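Local coordinates for ERPC (Borrelia burgdorferi, PDB 4BXM), which probably binds the host complement regulator factor H as an outer surface lipoprotein of the Lyme disease spirochaete, at residues D48-G53 / S77-F82; K84-T87 / S91-T94; S95-Y100 / K113-K118. One frame throughout, in Å; residues are numbered along the deposited sequence.

Contact 1 of 3, residues D48-G53 / S77-F82; sequences DGIETG and SEVNNF
Ile50 meets helix 79-88 through a single methyl group, CD1, which reaches two of its residues at once. The closer is Phe82, whose ring atom CD2 lies 3.6 Å from Ile50 CD1, with CE2 of the same ring nearly as near; the methyl comes to this side of the ring obliquely, and the two side chains cross at about a right angle. Val79 offers the second surface, Ile50 CD1 standing 4.2 Å from Val79 CG2. The reach depends on an extended isoleucine: CG1 sits beside the backbone N, opposite the carbonyl carbon (chi1 -69°), and CD1 continues outward from it in an extended chain. On the helix, Phe82 CG is anti to its backbone N (chi1 173°), which carries the ring out over the sheet towards strand 50-56.

Val79 divides its work between two partners. Its CG2 also rests 3.7 Å from Gly49 CA, so the valine packs on main chain as well as on the isoleucine methyl. Gly49 has a positive phi (79°), a backbone conformation favoured by glycine. No hydrogen bond joins the two segments directly. Polar links run alongside instead, through Glu76, whose backbone N binds Asp48 OD1 and whose OE1 takes the N-H of Gly49.

All four touching residues are buried. Leu74 of the adjacent strand 67-74 touches both Ile50 and Phe82, and Val43 packs against Ile50 from strand 35-45. This is apolar helix-on-sheet packing, in which the first turn of helix 79-88 covers part of a face of the antiparallel sheet of the Borrelia outer surface protein E family.

Contact 2 of 3, residues K84-T87 / S91-T94; sequences KAMT and SFKT
The Phe92 ring receives Ala85 at its edge, close to the ring plane, where Ala85 CB lies 3.7 Å from Phe92 CD1. Met86 approaches the same flank: its SD is 4.2 Å from Phe92 CE1 and 5.3 Å from the ring centroid, 63° off the normal, an oblique Met-aromatic contact. Phe82 stands over one face of Phe92 and turns its CD1 edge to it, an edge-to-face pair.

Phe92 CG stands between its own backbone N and carbonyl carbon (chi1 59°), which lifts the ring off the strand towards the helix. Met86 is folded, bent at both chi2 and chi3, and the sulfur is thereby brought round to within reach of CE1. The small Ala85 methyl also packs on main chain, 3.8 Å from Ser91 N, so helix and strand can lie close where they follow each other in the chain.

Thr117 OG1 of strand 114-122 is hydrogen-bonded to Ala85 O, and its side chain touches Met86. The methionine extends further to Leu152 and Leu156 of helix 149-156, while Phe92 packs on Ile115 of the neighbouring strand and on Leu74 of strand 67-74.

Contact 3 of 3, residues S95-Y100 / K113-K118; sequences SLYYGY and KEIITK
Lys113 lays its aliphatic chain over one face of the Tyr97 ring. CD makes the closest approach, 3.8 Å from Tyr97 CG, and stands 4.2 Å from the ring centroid at 26° off the normal, a CH-pi contact; CE follows above the ring centre. Starting anti to the backbone N (chi1 167°), the lysine stays extended as far as CE and turns only at chi4 (51°). NZ ends 5.7 Å from the Tyr97 centroid, almost on the ring normal but long, so any cation-pi attraction is at most weak. The ammonium also makes a weak hydrogen bond to Gly132 O.

Gly99 N lies 3.4 Å above the plane of the opposite face, offset towards the rim, so the tyrosine is sandwiched between lysine methylenes and its own following main chain. Ile115 adds an apolar contact at right angles to the tyrosine, its CD1 4.2 Å from Tyr97 CD2. The phenol end is fixed elsewhere, Tyr97 OH being hydrogen-bonded to Glu103 OE2.

Just before the tyrosine, Ser95 and Leu96 form a classic beta bulge opposite Ser73. Tyr97 of strand 96-97 meets Lys113, just ahead of strand 114-122, and Ile115 within it. These strands are ninth and second in the order of the ten-stranded antiparallel sheet; their meeting is consistent with a sheet that curls round in a barrel-like way.

In the fold
After strands 21-29 and 35-45 the chain enters strand 50-56, then 67-74, before helix 79-88; contact 1 closes that loop by bringing the helix start back to strand 50-56. Contact 2 closes the short turn from that helix into edge strand 90-93, and contact 3 the excursion through helix 104-108 between strands 96-97 and 114-122. The three follow in series, none enclosing another. Contacts 1 and 2 join through the Phe82 and Phe92 rings and through Glu78 OE1 to Lys93 N; contacts 2 and 3 through Thr94 OG1 to Lys113 O and Ala85 O to Thr117 OG1. Contacts 1 and 2 hold helix 79-88 against interior strand 50-56 and edge strand 90-93; contact 3 joins strands 96-97 and 114-122.

Contact 1 of 3, residues D48-G53 / S77-F82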
ATOM      1  N   ASP A  48     -14.752 -11.003   0.883  1.00 23.67           N
ATOM      2  CA  ASP A  48     -14.524 -10.762  -0.524  1.00 24.76           C
ATOM      3  C   ASP A  48     -13.243 -10.013  -0.701  1.00 21.06           C
ATOM      4  O   ASP A  48     -13.195  -8.822  -0.512  1.00 24.11           O
ATOM      5  CB  ASP A  48     -15.633  -9.866  -1.091  1.00 28.02           C
ATOM      6  CG  ASP A  48     -15.469  -9.608  -2.596  1.00 31.70           C
ATOM      7  OD1 ASP A  48     -14.632 -10.213  -3.265  1.00 29.74           O
ATOM      8  OD2 ASP A  48     -16.180  -8.739  -3.100  1.00 30.45           O
ATOM      9  N   GLY A  49     -12.170 -10.692  -1.074  1.00 20.61           N
ATOM     10  CA  GLY A  49     -10.924  -9.942  -1.277  1.00 20.41           C
ATOM     11  C   GLY A  49     -10.095  -9.532  -0.069  1.00 21.56           C
ATOM     12  O   GLY A  49     -10.052 -10.220   0.934  1.00 21.43           O
ATOM     13  N   ILE A  50      -9.366  -8.439  -0.255  1.00 21.68           N
ATOM     14  CA  ILE A  50      -8.398  -7.837   0.682  1.00 21.48           C
ATOM     15  C   ILE A  50      -8.626  -6.329   0.862  1.00 21.35           C
ATOM     16  O   ILE A  50      -8.951  -5.636  -0.082  1.00 25.42           O
ATOM     17  CB  ILE A  50      -6.923  -8.104   0.218  1.00 20.21           C
ATOM     18  CG1 ILE A  50      -6.602  -9.598   0.360  1.00 21.69           C
ATOM     19  CG2 ILE A  50      -5.951  -7.338   1.072  1.00 22.85           C
ATOM     20  CD1 ILE A  50      -5.364 -10.080  -0.376  1.00 23.02           C
ATOM     21  N   GLU A  51      -8.554  -5.837   2.097  1.00 22.78           N
ATOM     22  CA  GLU A  51      -8.487  -4.414   2.437  1.00 22.22           C
ATOM     23  C   GLU A  51      -7.142  -4.059   3.070  1.00 21.88           C
ATOM     24  O   GLU A  51      -6.552  -4.825   3.876  1.00 22.76           O
ATOM     25  CB  GLU A  51      -9.670  -3.974   3.322  1.00 26.46           C
ATOM     26  CG  GLU A  51      -9.593  -2.494   3.804  1.00 30.60           C
ATOM     27  CD  GLU A  51     -10.872  -1.973   4.493  1.00 36.30           C
ATOM     28  OE1 GLU A  51     -11.849  -2.759   4.607  1.00 35.01           O
ATOM     29  OE2 GLU A  51     -10.929  -0.758   4.902  1.00 42.47           O
ATOM     30  N   THR A  52      -6.572  -2.913   2.677  1.00 22.14           N
ATOM     31  CA  THR A  52      -5.404  -2.412   3.377  1.00 20.55           C
ATOM     32  C   THR A  52      -5.715  -1.103   4.004  1.00 22.26           C
ATOM     33  O   THR A  52      -6.474  -0.269   3.475  1.00 25.75           O
ATOM     34  CB  THR A  52      -4.163  -2.259   2.475  1.00 18.32           C
ATOM     35  OG1 THR A  52      -4.382  -1.267   1.445  1.00 19.95           O
ATOM     36  CG2 THR A  52      -3.872  -3.577   1.796  1.00 19.86           C
ATOM     37  N   GLY A  53      -5.049  -0.853   5.106  1.00 24.51           N
ATOM     38  CA  GLY A  53      -5.220   0.384   5.817  1.00 23.12           C
ATOM     39  C   GLY A  53      -3.856   0.944   6.204  1.00 22.58           C
ATOM     40  O   GLY A  53      -2.879   0.239   6.375  1.00 27.27           O
ATOM     41  N   SER A  77     -11.560 -11.851  -6.785  1.00 24.62           N
ATOM     42  CA  SER A  77     -10.979 -12.257  -8.047  1.00 23.92           C
ATOM     43  C   SER A  77      -9.586 -11.634  -8.326  1.00 23.16           C
ATOM     44  O   SER A  77      -8.838 -12.110  -9.213  1.00 22.67           O
ATOM     45  CB  SER A  77     -11.934 -11.867  -9.220  1.00 26.27           C
ATOM     46  OG  SER A  77     -12.064 -10.449  -9.240  1.00 30.52           O
ATOM     47  N   GLU A  78      -9.230 -10.539  -7.659  1.00 21.98           N
ATOM     48  CA  GLU A  78      -7.862 -10.019  -7.841  1.00 21.12           C
ATOM     49  C   GLU A  78      -6.858 -10.506  -6.766  1.00 20.30           C
ATOM     50  O   GLU A  78      -5.671 -10.130  -6.752  1.00 21.27           O
ATOM     51  CB  GLU A  78      -7.937  -8.526  -7.832  1.00 22.75           C
ATOM     52  CG  GLU A  78      -8.589  -7.905  -9.063  1.00 23.72           C
ATOM     53  CD  GLU A  78      -7.771  -8.118 -10.299  1.00 23.85           C
ATOM     54  OE1 GLU A  78      -6.558  -7.960 -10.225  1.00 21.69           O
ATOM     55  OE2 GLU A  78      -8.393  -8.421 -11.331  1.00 26.51           O
ATOM     56  N   VAL A  79      -7.336 -11.302  -5.831  1.00 21.33           N
ATOM     57  CA  VAL A  79      -6.495 -11.797  -4.750  1.00 21.82           C
ATOM     58  C   VAL A  79      -5.240 -12.544  -5.197  1.00 23.89           C
ATOM     59  O   VAL A  79      -4.123 -12.248  -4.688  1.00 28.56           O
ATOM     60  CB  VAL A  79      -7.287 -12.678  -3.743  1.00 22.00           C
ATOM     61  CG1 VAL A  79      -6.325 -13.398  -2.777  1.00 22.74           C
ATOM     62  CG2 VAL A  79      -8.161 -11.804  -2.925  1.00 21.76           C
ATOM     63  N   ASN A  80      -5.363 -13.463  -6.148  1.00 23.57           N
ATOM     64  CA  ASN A  80      -4.172 -14.150  -6.678  1.00 25.21           C
ATOM     65  C   ASN A  80      -3.164 -13.227  -7.416  1.00 26.06           C
ATOM     66  O   ASN A  80      -1.979 -13.309  -7.189  1.00 23.04           O
ATOM     67  CB  ASN A  80      -4.588 -15.331  -7.563  1.00 26.80           C
ATOM     68  CG  ASN A  80      -5.179 -16.488  -6.754  1.00 33.84           C
ATOM     69  OD1 ASN A  80      -4.975 -16.620  -5.545  1.00 35.66           O
ATOM     70  ND2 ASN A  80      -5.948 -17.329  -7.425  1.00 38.64           N
ATOM     71  N   ASN A  81      -3.659 -12.228  -8.159  1.00 23.82           N
ATOM     72  CA  ASN A  81      -2.796 -11.224  -8.734  1.00 23.56           C
ATOM     73  C   ASN A  81      -2.117 -10.437  -7.601  1.00 21.62           C
ATOM     74  O   ASN A  81      -0.939 -10.086  -7.669  1.00 24.78           O
ATOM     75  CB  ASN A  81      -3.615 -10.205  -9.617  1.00 25.74           C
ATOM     76  CG  ASN A  81      -4.250 -10.828 -10.855  1.00 27.66           C
ATOM     77  OD1 ASN A  81      -5.196 -10.283 -11.439  1.00 33.08           O
ATOM     78  ND2 ASN A  81      -3.742 -11.960 -11.269  1.00 26.32           N
ATOM     79  N   PHE A  82      -2.856 -10.063  -6.587  1.00 20.88           N
ATOM     80  CA  PHE A  82      -2.227  -9.266  -5.538  1.00 19.20           C
ATOM     81  C   PHE A  82      -1.084 -10.046  -4.842  1.00 18.59           C
ATOM     82  O   PHE A  82      -0.028  -9.544  -4.610  1.00 20.68           O
ATOM     83  CB  PHE A  82      -3.284  -8.869  -4.528  1.00 19.14           C
ATOM     84  CG  PHE A  82      -2.748  -8.177  -3.295  1.00 18.97           C
ATOM     85  CD1 PHE A  82      -2.508  -6.816  -3.307  1.00 20.48           C
ATOM     86  CD2 PHE A  82      -2.496  -8.891  -2.153  1.00 21.20           C
ATOM     87  CE1 PHE A  82      -2.010  -6.194  -2.201  1.00 22.50           C
ATOM     88  CE2 PHE A  82      -2.028  -8.283  -1.007  1.00 23.90           C
ATOM     89  CZ  PHE A  82      -1.819  -6.932  -1.005  1.00 23.74           C
TER

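Contact 2 of 3, residues K84-T87 / S91-T94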
ATOM      1  N   LYS A  84       0.760 -12.607  -6.033  1.00 25.55           N
ATOM      2  CA  LYS A  84       1.864 -12.731  -6.942  1.00 27.74           C
ATOM      3  C   LYS A  84       2.591 -11.377  -7.051  1.00 28.02           C
ATOM      4  O   LYS A  84       3.844 -11.294  -6.882  1.00 25.05           O
ATOM      5  CB  LYS A  84       1.403 -13.238  -8.309  1.00 31.26           C
ATOM      6  CG  LYS A  84       2.467 -13.067  -9.367  1.00 38.92           C
ATOM      7  CD  LYS A  84       1.996 -13.546 -10.731  1.00 45.11           C
ATOM      8  CE  LYS A  84       3.150 -13.495 -11.757  1.00 49.68           C
ATOM      9  NZ  LYS A  84       3.846 -12.141 -11.759  1.00 50.72           N
ATOM     10  N   ALA A  85       1.816 -10.297  -7.278  1.00 25.95           N
ATOM     11  CA  ALA A  85       2.413  -8.964  -7.456  1.00 22.61           C
ATOM     12  C   ALA A  85       3.228  -8.543  -6.278  1.00 23.07           C
ATOM     13  O   ALA A  85       4.278  -7.834  -6.422  1.00 26.07           O
ATOM     14  CB  ALA A  85       1.335  -7.920  -7.619  1.00 22.73           C
ATOM     15  N   MET A  86       2.721  -8.864  -5.081  1.00 20.36           N
ATOM     16  CA  MET A  86       3.381  -8.400  -3.871  1.00 21.18           C
ATOM     17  C   MET A  86       4.571  -9.281  -3.384  1.00 24.85           C
ATOM     18  O   MET A  86       5.228  -8.955  -2.392  1.00 23.29           O
ATOM     19  CB  MET A  86       2.363  -8.280  -2.720  1.00 21.73           C
ATOM     20  CG  MET A  86       1.322  -7.235  -2.929  1.00 23.79           C
ATOM     21  SD  MET A  86       1.858  -5.510  -3.209  1.00 26.44           S
ATOM     22  CE  MET A  86       2.213  -4.952  -1.560  1.00 29.62           C
ATOM     23  N   THR A  87       4.808 -10.390  -4.040  1.00 24.40           N
ATOM     24  CA  THR A  87       5.904 -11.262  -3.688  1.00 28.08           C
ATOM     25  C   THR A  87       6.906 -11.486  -4.841  1.00 32.75           C
ATOM     26  O   THR A  87       8.102 -11.696  -4.553  1.00 29.15           O
ATOM     27  CB  THR A  87       5.385 -12.641  -3.259  1.00 28.14           C
ATOM     28  OG1 THR A  87       4.644 -13.224  -4.323  1.00 25.42           O
ATOM     29  CG2 THR A  87       4.518 -12.491  -2.016  1.00 29.67           C
ATOM     30  N   SER A  91       0.986  -7.154 -11.336  1.00 25.05           N
ATOM     31  CA  SER A  91      -0.019  -6.098 -11.319  1.00 25.16           C
ATOM     32  C   SER A  91      -1.328  -6.662 -10.717  1.00 22.77           C
ATOM     33  O   SER A  91      -1.580  -7.864 -10.729  1.00 22.92           O
ATOM     34  CB  SER A  91      -0.229  -5.487 -12.737  1.00 23.35           C
ATOM     35  OG  SER A  91      -0.824  -6.490 -13.547  1.00 22.02           O
ATOM     36  N   PHE A  92      -2.107  -5.778 -10.117  1.00 22.21           N
ATOM     37  CA  PHE A  92      -3.465  -6.130  -9.666  1.00 21.87           C
ATOM     38  C   PHE A  92      -4.327  -4.886  -9.762  1.00 20.79           C
ATOM     39  O   PHE A  92      -3.846  -3.724  -9.720  1.00 26.25           O
ATOM     40  CB  PHE A  92      -3.488  -6.750  -8.234  1.00 21.87           C
ATOM     41  CG  PHE A  92      -2.918  -5.837  -7.210  1.00 21.55           C
ATOM     42  CD1 PHE A  92      -1.545  -5.725  -7.055  1.00 20.06           C
ATOM     43  CD2 PHE A  92      -3.745  -4.990  -6.479  1.00 22.76           C
ATOM     44  CE1 PHE A  92      -1.022  -4.859  -6.126  1.00 20.09           C
ATOM     45  CE2 PHE A  92      -3.217  -4.077  -5.592  1.00 21.36           C
ATOM     46  CZ  PHE A  92      -1.851  -4.031  -5.405  1.00 21.04           C
ATOM     47  N   LYS A  93      -5.620  -5.131  -9.864  1.00 22.32           N
ATOM     48  CA  LYS A  93      -6.628  -4.074  -9.827  1.00 23.55           C
ATOM     49  C   LYS A  93      -7.250  -3.890  -8.437  1.00 20.10           C
ATOM     50  O   LYS A  93      -7.841  -4.807  -7.894  1.00 19.56           O
ATOM     51  CB  LYS A  93      -7.711  -4.365 -10.880  1.00 26.91           C
ATOM     52  CG  LYS A  93      -8.374  -3.095 -11.418  1.00 32.50           C
ATOM     53  CD  LYS A  93      -9.624  -3.437 -12.233  1.00 35.88           C
ATOM     54  CE  LYS A  93     -10.805  -3.723 -11.292  1.00 42.17           C
ATOM     55  NZ  LYS A  93     -11.898  -4.512 -11.947  1.00 55.56           N
ATOM     56  N   THR A  94      -7.201  -2.673  -7.921  1.00 18.69           N
ATOM     57  CA  THR A  94      -7.980  -2.313  -6.760  1.00 18.37           C
ATOM     58  C   THR A  94      -9.432  -1.987  -7.123  1.00 20.96           C
ATOM     59  O   THR A  94      -9.702  -1.555  -8.249  1.00 21.34           O
ATOM     60  CB  THR A  94      -7.297  -1.131  -6.084  1.00 18.88           C
ATOM     61  OG1 THR A  94      -7.178   0.016  -6.965  1.00 18.82           O
ATOM     62  CG2 THR A  94      -5.878  -1.580  -5.723  1.00 19.93           C
TER

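Contact 3 of 3, residues S95-Y100 / K113-K118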
ATOM      1  N   SER A  95     -10.360  -2.158  -6.183  1.00 20.56           N
ATOM      2  CA  SER A  95     -11.758  -1.740  -6.349  1.00 19.51           C
ATOM      3  C   SER A  95     -11.802  -0.297  -5.930  1.00 21.59           C
ATOM      4  O   SER A  95     -12.376   0.595  -6.595  1.00 19.40           O
ATOM      5  CB  SER A  95     -12.664  -2.606  -5.463  1.00 22.83           C
ATOM      6  OG  SER A  95     -12.016  -2.774  -4.197  1.00 25.14           O
ATOM      7  N   LEU A  96     -10.992   0.010  -4.956  1.00 21.61           N
ATOM      8  CA  LEU A  96     -10.966   1.349  -4.433  1.00 22.28           C
ATOM      9  C   LEU A  96      -9.618   1.732  -3.900  1.00 23.50           C
ATOM     10  O   LEU A  96      -9.009   0.943  -3.217  1.00 22.42           O
ATOM     11  CB  LEU A  96     -12.023   1.375  -3.325  1.00 26.79           C
ATOM     12  CG  LEU A  96     -12.437   2.710  -2.856  1.00 38.24           C
ATOM     13  CD1 LEU A  96     -13.213   3.434  -3.966  1.00 40.73           C
ATOM     14  CD2 LEU A  96     -13.284   2.460  -1.608  1.00 44.67           C
ATOM     15  N   TYR A  97      -9.114   2.924  -4.272  1.00 22.63           N
ATOM     16  CA  TYR A  97      -7.823   3.396  -3.840  1.00 20.41           C
ATOM     17  C   TYR A  97      -7.963   4.821  -3.320  1.00 22.26           C
ATOM     18  O   TYR A  97      -8.478   5.698  -4.052  1.00 21.30           O
ATOM     19  CB  TYR A  97      -6.838   3.330  -5.017  1.00 18.85           C
ATOM     20  CG  TYR A  97      -5.476   3.827  -4.659  1.00 18.14           C
ATOM     21  CD1 TYR A  97      -5.192   5.188  -4.609  1.00 18.69           C
ATOM     22  CD2 TYR A  97      -4.435   2.937  -4.336  1.00 18.32           C
ATOM     23  CE1 TYR A  97      -3.951   5.666  -4.205  1.00 18.36           C
ATOM     24  CE2 TYR A  97      -3.208   3.401  -3.899  1.00 19.14           C
ATOM     25  CZ  TYR A  97      -2.947   4.773  -3.862  1.00 19.37           C
ATOM     26  OH  TYR A  97      -1.670   5.227  -3.519  1.00 20.87           O
ATOM     27  N   TYR A  98      -7.495   5.054  -2.088  1.00 21.99           N
ATOM     28  CA  TYR A  98      -7.403   6.405  -1.537  1.00 23.41           C
ATOM     29  C   TYR A  98      -5.999   6.920  -1.419  1.00 22.64           C
ATOM     30  O   TYR A  98      -5.732   8.112  -1.580  1.00 23.41           O
ATOM     31  CB  TYR A  98      -7.966   6.427  -0.153  1.00 25.38           C
ATOM     32  CG  TYR A  98      -9.401   6.160  -0.143  1.00 28.80           C
ATOM     33  CD1 TYR A  98     -10.306   7.170  -0.409  1.00 31.09           C
ATOM     34  CD2 TYR A  98      -9.887   4.858   0.130  1.00 33.00           C
ATOM     35  CE1 TYR A  98     -11.661   6.922  -0.422  1.00 33.02           C
ATOM     36  CE2 TYR A  98     -11.222   4.601   0.102  1.00 35.95           C
ATOM     37  CZ  TYR A  98     -12.103   5.652  -0.148  1.00 36.08           C
ATOM     38  OH  TYR A  98     -13.421   5.425  -0.136  1.00 41.41           O
ATOM     39  N   GLY A  99      -5.064   6.059  -1.014  1.00 21.26           N
ATOM     40  CA  GLY A  99      -3.726   6.521  -0.846  1.00 22.25           C
ATOM     41  C   GLY A  99      -3.615   7.371   0.394  1.00 24.92           C
ATOM     42  O   GLY A  99      -4.515   7.346   1.258  1.00 22.67           O
ATOM     43  N   TYR A 100      -2.514   8.114   0.488  1.00 24.91           N
ATOM     44  CA  TYR A 100      -2.297   9.037   1.654  1.00 27.56           C
ATOM     45  C   TYR A 100      -2.683  10.499   1.323  1.00 31.48           C
ATOM     46  O   TYR A 100      -3.089  10.811   0.179  1.00 31.14           O
ATOM     47  CB  TYR A 100      -0.828   8.877   2.180  1.00 30.32           C
ATOM     48  CG  TYR A 100      -0.474   9.628   3.462  1.00 31.60           C
ATOM     49  CD1 TYR A 100      -1.199   9.474   4.608  1.00 33.23           C
ATOM     50  CD2 TYR A 100       0.590  10.539   3.481  1.00 38.04           C
ATOM     51  CE1 TYR A 100      -0.916  10.219   5.773  1.00 36.64           C
ATOM     52  CE2 TYR A 100       0.901  11.283   4.629  1.00 38.30           C
ATOM     53  CZ  TYR A 100       0.139  11.132   5.776  1.00 38.59           C
ATOM     54  OH  TYR A 100       0.426  11.859   6.920  1.00 44.91           O
ATOM     55  N   LYS A 113      -8.396   1.257 -10.025  1.00 21.28           N
ATOM     56  CA  LYS A 113      -6.990   1.675 -10.390  1.00 19.60           C
ATOM     57  C   LYS A 113      -6.069   0.448 -10.302  1.00 19.24           C
ATOM     58  O   LYS A 113      -6.099  -0.316  -9.326  1.00 21.62           O
ATOM     59  CB  LYS A 113      -6.509   2.719  -9.476  1.00 23.09           C
ATOM     60  CG  LYS A 113      -5.024   3.037  -9.511  1.00 25.87           C
ATOM     61  CD  LYS A 113      -4.735   4.062  -8.424  1.00 27.65           C
ATOM     62  CE  LYS A 113      -3.264   4.456  -8.362  1.00 25.23           C
ATOM     63  NZ  LYS A 113      -2.854   4.838  -9.730  1.00 27.13           N
ATOM     64  N   GLU A 114      -5.300   0.255 -11.324  1.00 19.33           N
ATOM     65  CA  GLU A 114      -4.391  -0.828 -11.502  1.00 24.23           C
ATOM     66  C   GLU A 114      -3.119  -0.421 -10.753  1.00 24.18           C
ATOM     67  O   GLU A 114      -2.626   0.668 -10.916  1.00 24.41           O
ATOM     68  CB  GLU A 114      -4.119  -0.998 -13.021  1.00 28.05           C
ATOM     69  CG  GLU A 114      -3.442  -2.333 -13.466  1.00 37.10           C
ATOM     70  CD  GLU A 114      -4.284  -3.616 -13.181  1.00 45.93           C
ATOM     71  OE1 GLU A 114      -5.561  -3.559 -13.159  1.00 44.24           O
ATOM     72  OE2 GLU A 114      -3.682  -4.722 -12.952  1.00 55.72           O
ATOM     73  N   ILE A 115      -2.609  -1.320  -9.946  1.00 23.17           N
ATOM     74  CA  ILE A 115      -1.309  -1.146  -9.255  1.00 24.29           C
ATOM     75  C   ILE A 115      -0.252  -2.036  -9.899  1.00 21.86           C
ATOM     76  O   ILE A 115      -0.435  -3.244  -9.998  1.00 21.89           O
ATOM     77  CB  ILE A 115      -1.437  -1.496  -7.766  1.00 24.69           C
ATOM     78  CG1 ILE A 115      -2.450  -0.610  -7.070  1.00 22.02           C
ATOM     79  CG2 ILE A 115      -0.125  -1.348  -7.011  1.00 29.22           C
ATOM     80  CD1 ILE A 115      -2.194   0.846  -7.189  1.00 27.39           C
ATOM     81  N   ILE A 116       0.857  -1.428 -10.324  1.00 21.17           N
ATOM     82  CA  ILE A 116       1.967  -2.138 -10.917  1.00 27.42           C
ATOM     83  C   ILE A 116       3.120  -2.200  -9.924  1.00 23.30           C
ATOM     84  O   ILE A 116       3.518  -1.199  -9.408  1.00 25.66           O
ATOM     85  CB  ILE A 116       2.374  -1.526 -12.268  1.00 31.10           C
ATOM     86  CG1 ILE A 116       1.237  -1.850 -13.285  1.00 34.46           C
ATOM     87  CG2 ILE A 116       3.641  -2.188 -12.770  1.00 32.90           C
ATOM     88  CD1 ILE A 116       1.453  -1.208 -14.640  1.00 40.17           C
ATOM     89  N   THR A 117       3.587  -3.412  -9.619  1.00 24.69           N
ATOM     90  CA  THR A 117       4.655  -3.596  -8.623  1.00 22.55           C
ATOM     91  C   THR A 117       5.917  -4.084  -9.314  1.00 23.71           C
ATOM     92  O   THR A 117       5.859  -4.679 -10.380  1.00 23.32           O
ATOM     93  CB  THR A 117       4.302  -4.622  -7.513  1.00 22.47           C
ATOM     94  OG1 THR A 117       4.161  -5.890  -8.072  1.00 20.32           O
ATOM     95  CG2 THR A 117       2.976  -4.262  -6.743  1.00 23.49           C
ATOM     96  N   LYS A 118       7.050  -3.761  -8.697  1.00 25.21           N
ATOM     97  CA  LYS A 118       8.378  -4.030  -9.209  1.00 27.89           C
ATOM     98  C   LYS A 118       9.207  -4.394  -7.949  1.00 28.90           C
ATOM     99  O   LYS A 118       9.042  -3.785  -6.903  1.00 27.38           O
ATOM    100  CB  LYS A 118       9.053  -2.749  -9.828  1.00 32.24           C
ATOM    101  CG  LYS A 118       8.304  -2.000 -10.943  1.00 32.92           C
ATOM    102  CD  LYS A 118       9.099  -0.831 -11.484  1.00 33.21           C
ATOM    103  CE  LYS A 118       8.207   0.201 -12.164  1.00 38.18           C
ATOM    104  NZ  LYS A 118       8.969   1.122 -13.061  1.00 40.43           N
TER